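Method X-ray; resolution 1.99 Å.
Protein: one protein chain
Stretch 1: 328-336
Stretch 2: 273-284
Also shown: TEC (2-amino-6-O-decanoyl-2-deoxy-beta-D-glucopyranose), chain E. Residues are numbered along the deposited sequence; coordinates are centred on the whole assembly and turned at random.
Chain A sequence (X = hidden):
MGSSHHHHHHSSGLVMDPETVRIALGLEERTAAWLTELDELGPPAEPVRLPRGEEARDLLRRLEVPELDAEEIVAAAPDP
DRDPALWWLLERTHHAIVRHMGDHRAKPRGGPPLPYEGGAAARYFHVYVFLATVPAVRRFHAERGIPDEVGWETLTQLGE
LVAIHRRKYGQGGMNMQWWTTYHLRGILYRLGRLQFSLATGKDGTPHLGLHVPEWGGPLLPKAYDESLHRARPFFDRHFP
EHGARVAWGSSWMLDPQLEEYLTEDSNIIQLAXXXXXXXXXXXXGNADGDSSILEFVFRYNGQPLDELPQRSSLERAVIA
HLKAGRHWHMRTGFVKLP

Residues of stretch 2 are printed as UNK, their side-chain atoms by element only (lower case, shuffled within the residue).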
# COMPACT_ATOMS: atom_id res chain seq x y z
N TRP A 328 -15.43 15.57 -5.61
CA TRP A 328 -14.06 15.69 -5.13
C TRP A 328 -13.11 15.19 -6.17
O TRP A 328 -13.42 14.25 -6.90
CB TRP A 328 -13.89 14.90 -3.84
CG TRP A 328 -14.68 15.43 -2.66
CD1 TRP A 328 -15.83 14.90 -2.09
CD2 TRP A 328 -14.37 16.62 -1.85
NE1 TRP A 328 -16.25 15.65 -1.02
CE2 TRP A 328 -15.42 16.70 -0.83
CE3 TRP A 328 -13.37 17.59 -1.88
CZ2 TRP A 328 -15.44 17.72 0.12
CZ3 TRP A 328 -13.41 18.61 -0.92
CH2 TRP A 328 -14.41 18.67 0.06
N HIS A 329 -11.93 15.81 -6.26
CA HIS A 329 -10.96 15.47 -7.29
C HIS A 329 -9.59 15.22 -6.74
O HIS A 329 -9.09 15.98 -5.91
CB HIS A 329 -10.87 16.57 -8.35
CG HIS A 329 -12.22 17.06 -8.82
ND1 HIS A 329 -13.11 16.26 -9.43
CD2 HIS A 329 -12.81 18.33 -8.76
CE1 HIS A 329 -14.22 16.96 -9.73
NE2 HIS A 329 -14.03 18.23 -9.32
N MET A 330 -8.96 14.15 -7.22
CA MET A 330 -7.54 13.94 -6.97
C MET A 330 -6.77 15.02 -7.70
O MET A 330 -7.03 15.29 -8.87
CB MET A 330 -7.10 12.57 -7.49
CG MET A 330 -5.66 12.22 -7.13
SD MET A 330 -5.07 10.70 -7.91
CE MET A 330 -4.74 11.29 -9.58
N ARG A 331 -5.82 15.65 -7.02
CA ARG A 331 -4.97 16.64 -7.69
C ARG A 331 -3.52 16.21 -7.57
O ARG A 331 -3.16 15.46 -6.65
CB ARG A 331 -5.19 18.05 -7.14
CG ARG A 331 -6.62 18.58 -7.28
CD ARG A 331 -7.08 18.74 -8.73
NE ARG A 331 -6.23 19.63 -9.52
CZ ARG A 331 -6.35 20.96 -9.57
NH1 ARG A 331 -7.29 21.59 -8.88
NH2 ARG A 331 -5.51 21.66 -10.32
N THR A 332 -2.70 16.68 -8.50
CA THR A 332 -1.31 16.30 -8.59
C THR A 332 -0.44 17.55 -8.51
O THR A 332 -0.76 18.57 -9.11
CB THR A 332 -1.05 15.53 -9.91
OG1 THR A 332 -1.71 14.27 -9.84
CG2 THR A 332 0.44 15.29 -10.13
N GLY A 333 0.64 17.46 -7.75
CA GLY A 333 1.55 18.57 -7.61
C GLY A 333 2.92 18.10 -7.18
O GLY A 333 3.17 16.90 -7.03
N PHE A 334 3.82 19.07 -6.99
CA PHE A 334 5.18 18.79 -6.57
C PHE A 334 5.67 19.77 -5.51
O PHE A 334 5.11 20.87 -5.35
CB PHE A 334 6.14 18.83 -7.78
CG PHE A 334 6.41 20.23 -8.30
CD1 PHE A 334 7.44 21.00 -7.77
CD2 PHE A 334 5.63 20.76 -9.32
CE1 PHE A 334 7.69 22.29 -8.24
CE2 PHE A 334 5.88 22.05 -9.81
CZ PHE A 334 6.91 22.81 -9.27
N VAL A 335 6.71 19.35 -4.80
CA VAL A 335 7.50 20.22 -3.94
C VAL A 335 8.96 19.86 -4.18
O VAL A 335 9.31 18.69 -4.31
CB VAL A 335 7.15 20.07 -2.43
CG1 VAL A 335 5.81 20.71 -2.12
CG2 VAL A 335 7.14 18.60 -2.00
N LYS A 336 9.82 20.87 -4.27
CA LYS A 336 11.26 20.63 -4.40
C LYS A 336 11.77 20.00 -3.11
O LYS A 336 11.33 20.36 -2.02
CB LYS A 336 11.98 21.96 -4.69
CG LYS A 336 13.49 21.87 -4.88
CD LYS A 336 13.89 21.57 -6.32
CE LYS A 336 15.27 22.16 -6.62
NZ LYS A 336 15.82 21.73 -7.94
N UNK A 273 -0.44 24.45 0.90
CA UNK A 273 0.02 25.79 0.46
C UNK A 273 1.44 25.82 -0.09
O UNK A 273 1.77 26.68 -0.90
c UNK A 273 -3.86 28.81 4.08
c UNK A 273 -1.77 28.24 2.87
c UNK A 273 -0.14 26.81 1.59
n UNK A 273 -3.18 28.62 2.95
n UNK A 273 -5.14 29.14 4.04
n UNK A 273 -3.26 28.65 5.25
c UNK A 273 -1.48 27.51 1.57
N UNK A 274 2.27 24.87 0.34
CA UNK A 274 3.62 24.75 -0.20
C UNK A 274 3.66 24.04 -1.57
O UNK A 274 4.67 24.09 -2.26
c UNK A 274 4.72 24.75 2.10
c UNK A 274 4.15 24.25 3.26
c UNK A 274 5.49 25.90 2.17
c UNK A 274 5.08 26.05 4.54
c UNK A 274 5.67 26.56 3.39
c UNK A 274 4.32 24.90 4.48
c UNK A 274 4.54 24.03 0.78
N UNK A 275 2.57 23.38 -1.95
CA UNK A 275 2.55 22.57 -3.18
C UNK A 275 2.21 23.36 -4.41
O UNK A 275 1.43 24.30 -4.36
c UNK A 275 1.58 21.40 -3.02
c UNK A 275 3.77 17.17 -1.22
c UNK A 275 2.82 18.34 -3.67
c UNK A 275 2.17 20.36 -2.10
c UNK A 275 2.37 20.46 -0.73
c UNK A 275 3.20 18.44 -1.24
c UNK A 275 3.41 17.07 -3.64
c UNK A 275 3.86 16.49 -2.44
n UNK A 275 2.97 19.33 -0.24
c UNK A 275 2.70 19.04 -2.48
N UNK A 276 2.81 22.98 -5.53
CA UNK A 276 2.49 23.55 -6.84
C UNK A 276 1.72 22.51 -7.63
O UNK A 276 2.27 21.46 -7.98
c UNK A 276 3.41 24.64 -8.93
c UNK A 276 3.76 23.94 -7.61
o UNK A 276 4.56 24.82 -6.81
N UNK A 277 0.44 22.77 -7.89
CA UNK A 277 -0.40 21.82 -8.60
C UNK A 277 -0.09 21.88 -10.08
O UNK A 277 0.09 22.97 -10.64
c UNK A 277 -2.34 22.06 -6.88
c UNK A 277 -1.89 22.11 -8.34
c UNK A 277 -3.85 22.24 -6.81
c UNK A 277 -1.91 20.75 -6.21
N UNK A 278 -0.02 20.72 -10.72
CA UNK A 278 0.44 20.64 -12.11
C UNK A 278 -0.63 20.15 -13.08
O UNK A 278 -0.47 20.28 -14.29
c UNK A 278 2.89 20.40 -11.58
o UNK A 278 1.45 18.47 -11.64
c UNK A 278 1.70 19.75 -12.25
N UNK A 279 -1.70 19.57 -12.55
CA UNK A 279 -2.83 19.17 -13.39
C UNK A 279 -3.80 20.35 -13.58
O UNK A 279 -3.82 21.31 -12.80
o UNK A 279 -3.59 19.01 -10.70
o UNK A 279 -4.86 17.26 -10.95
c UNK A 279 -4.03 18.08 -11.40
c UNK A 279 -3.55 17.92 -12.84
N UNK A 280 -4.60 20.26 -14.64
CA UNK A 280 -5.63 21.23 -14.93
C UNK A 280 -6.73 21.17 -13.90
O UNK A 280 -6.99 20.10 -13.33
c UNK A 280 -6.22 20.94 -16.31
o UNK A 280 -5.19 20.97 -17.28
N UNK A 281 -7.37 22.31 -13.65
CA UNK A 281 -8.61 22.35 -12.90
C UNK A 281 -9.56 21.29 -13.48
O UNK A 281 -9.85 21.33 -14.67
c UNK A 281 -9.24 23.74 -12.99
N UNK A 282 -9.99 20.30 -12.67
CA UNK A 282 -10.81 19.24 -13.27
C UNK A 282 -12.23 19.70 -13.60
O UNK A 282 -12.71 20.69 -13.04
c UNK A 282 -9.75 18.51 -11.24
c UNK A 282 -10.85 18.16 -12.19
c UNK A 282 -9.65 20.00 -11.28
N UNK A 283 -12.89 18.98 -14.50
CA UNK A 283 -14.29 19.25 -14.81
C UNK A 283 -15.12 19.05 -13.55
O UNK A 283 -14.89 18.09 -12.80
c UNK A 283 -14.79 18.35 -15.94
o UNK A 283 -15.79 20.47 -17.97
c UNK A 283 -14.60 20.19 -17.66
c UNK A 283 -14.26 18.75 -17.31
o UNK A 283 -13.69 21.04 -17.64
N UNK A 284 -16.09 19.95 -13.30
CA UNK A 284 -16.94 19.83 -12.11
C UNK A 284 -17.74 18.52 -12.09
O UNK A 284 -18.00 17.98 -11.02
c UNK A 284 -17.89 21.03 -12.22
c UNK A 284 -16.50 21.07 -14.16
c UNK A 284 -17.27 21.94 -13.23
CAV TEC E . -0.97 18.34 1.95
CAU TEC E . 0.07 17.32 2.37
CAT TEC E . 0.84 16.76 1.21
CAS TEC E . -0.06 16.42 0.05
CAR TEC E . 0.59 15.37 -0.80
CAQ TEC E . -0.15 14.10 -0.58
CAP TEC E . 0.37 12.96 -1.38
CAO TEC E . -0.18 11.73 -0.75
CAN TEC E . -0.31 10.63 -1.73
CAM TEC E . -0.60 9.31 -1.05
OAW TEC E . -0.59 9.21 0.15
O6 TEC E . -0.98 8.35 -1.90
C6 TEC E . -0.37 7.07 -1.88
C5 TEC E . -1.36 5.96 -1.47
O5 TEC E . -1.33 4.87 -2.34
C1 TEC E . -2.60 4.25 -2.00
O1 TEC E . -3.26 3.60 -2.92
C2 TEC E . -2.35 3.37 -0.80
N2 TEC E . -3.61 2.73 -0.45
C3 TEC E . -2.04 4.35 0.22
O3 TEC E . -1.52 3.54 1.12
C4 TEC E . -1.01 5.38 -0.15
O4 TEC E . -1.09 6.36 0.69
O HOH W 1 5.73 23.59 -4.70
O HOH W 2 -4.31 14.39 -10.41

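Position 273 carries three carbons, a nitrogen, and then a carbon bearing two more nitrogens: a guanidinium, hence Arg273. It is exposed and does not touch stretch 1; its terminal nitrogens find partners elsewhere in the structure.

Position 274 has one carbon followed by a six-carbon ring, so it is Phe274. The ring leads away, and the backbone makes the closer approach: its O lies 3.6 Å from Val335 CG1.

At 275 one carbon leads to fused five- and six-membered rings holding eight carbons and one nitrogen, which only tryptophan provides. Trp275 offers a broad flat surface with two usable faces. Val335 CG1 sits over one, 3.4 Å from the centroid of the five-membered ring and almost on its normal, a CH-pi contact; the decanoyl chain of TEC lies over the other. At the ring edge, CZ3 comes within 3.4 Å of Gly333 O.

Position 276 shows a carbon carrying one oxygen and one carbon: Thr276. Its backbone pairs with Phe334 in both directions, N to Phe334 O at 3.1 Å and O from Phe334 N at 3.0 Å. The beta-branched side chain, on the same face of the sheet as Phe334, places CB 4.0 Å from the centroid of the Phe334 ring, while OG1 donates to water 1 (2.7 Å to its O), which in turn donates to Phe334 O.

Position 277 has four carbons forked at the second, Leu277. Its CA approaches Gly333 CA to 3.9 Å, a closeness suited to glycine, since a CB there would clash with Thr276 O. CD1 covers one face of the Arg331 guanidinium, 3.9 Å from NH2.

Position 278 repeats the pattern of one carbon bearing an oxygen and a carbon: Thr278. Its N donates to Thr332 O at 2.8 Å, and its methyl CG2 meets the edge of the Phe334 ring, 3.6 Å from CD2.

Position 279 has two carbons, the second with two oxygens; this short carboxylate is Asp279. OD1 forms a salt bridge with Arg331 NE at 3.0 Å, near the guanidinium plane, and accepts a weak hydrogen bond from Thr332 N at 3.3 Å. Its backbone O also accepts from Arg331 NH2 at 3.0 Å.

Position 280, one carbon then one oxygen, is Ser280, and 281, a lone carbon, is Ala281. Both side chains point away, leaving backbone beside the guanidinium.

At 282 three carbons close onto the backbone N: Pro282. CB packs over the His329 ring, 3.9 Å from its centroid, and CG lies 3.7 Å from Arg331 CD. Position 283, three carbons ending in two oxygens, is Glu283, whose backbone O is 3.3 Å from His329 CE1. Position 284, another closed three-carbon ring, is Pro284; it too points away.

The contact thus begins as a short antiparallel pairing around Gly333 and Phe334, flanked by aromatic packing, then gives way to a loop held by the Arg331–Asp279 salt bridge and the packing of Pro282 on His329. Together these bury 827 Å².

Stretch 2 273-284: RFWTLTDSAPEP
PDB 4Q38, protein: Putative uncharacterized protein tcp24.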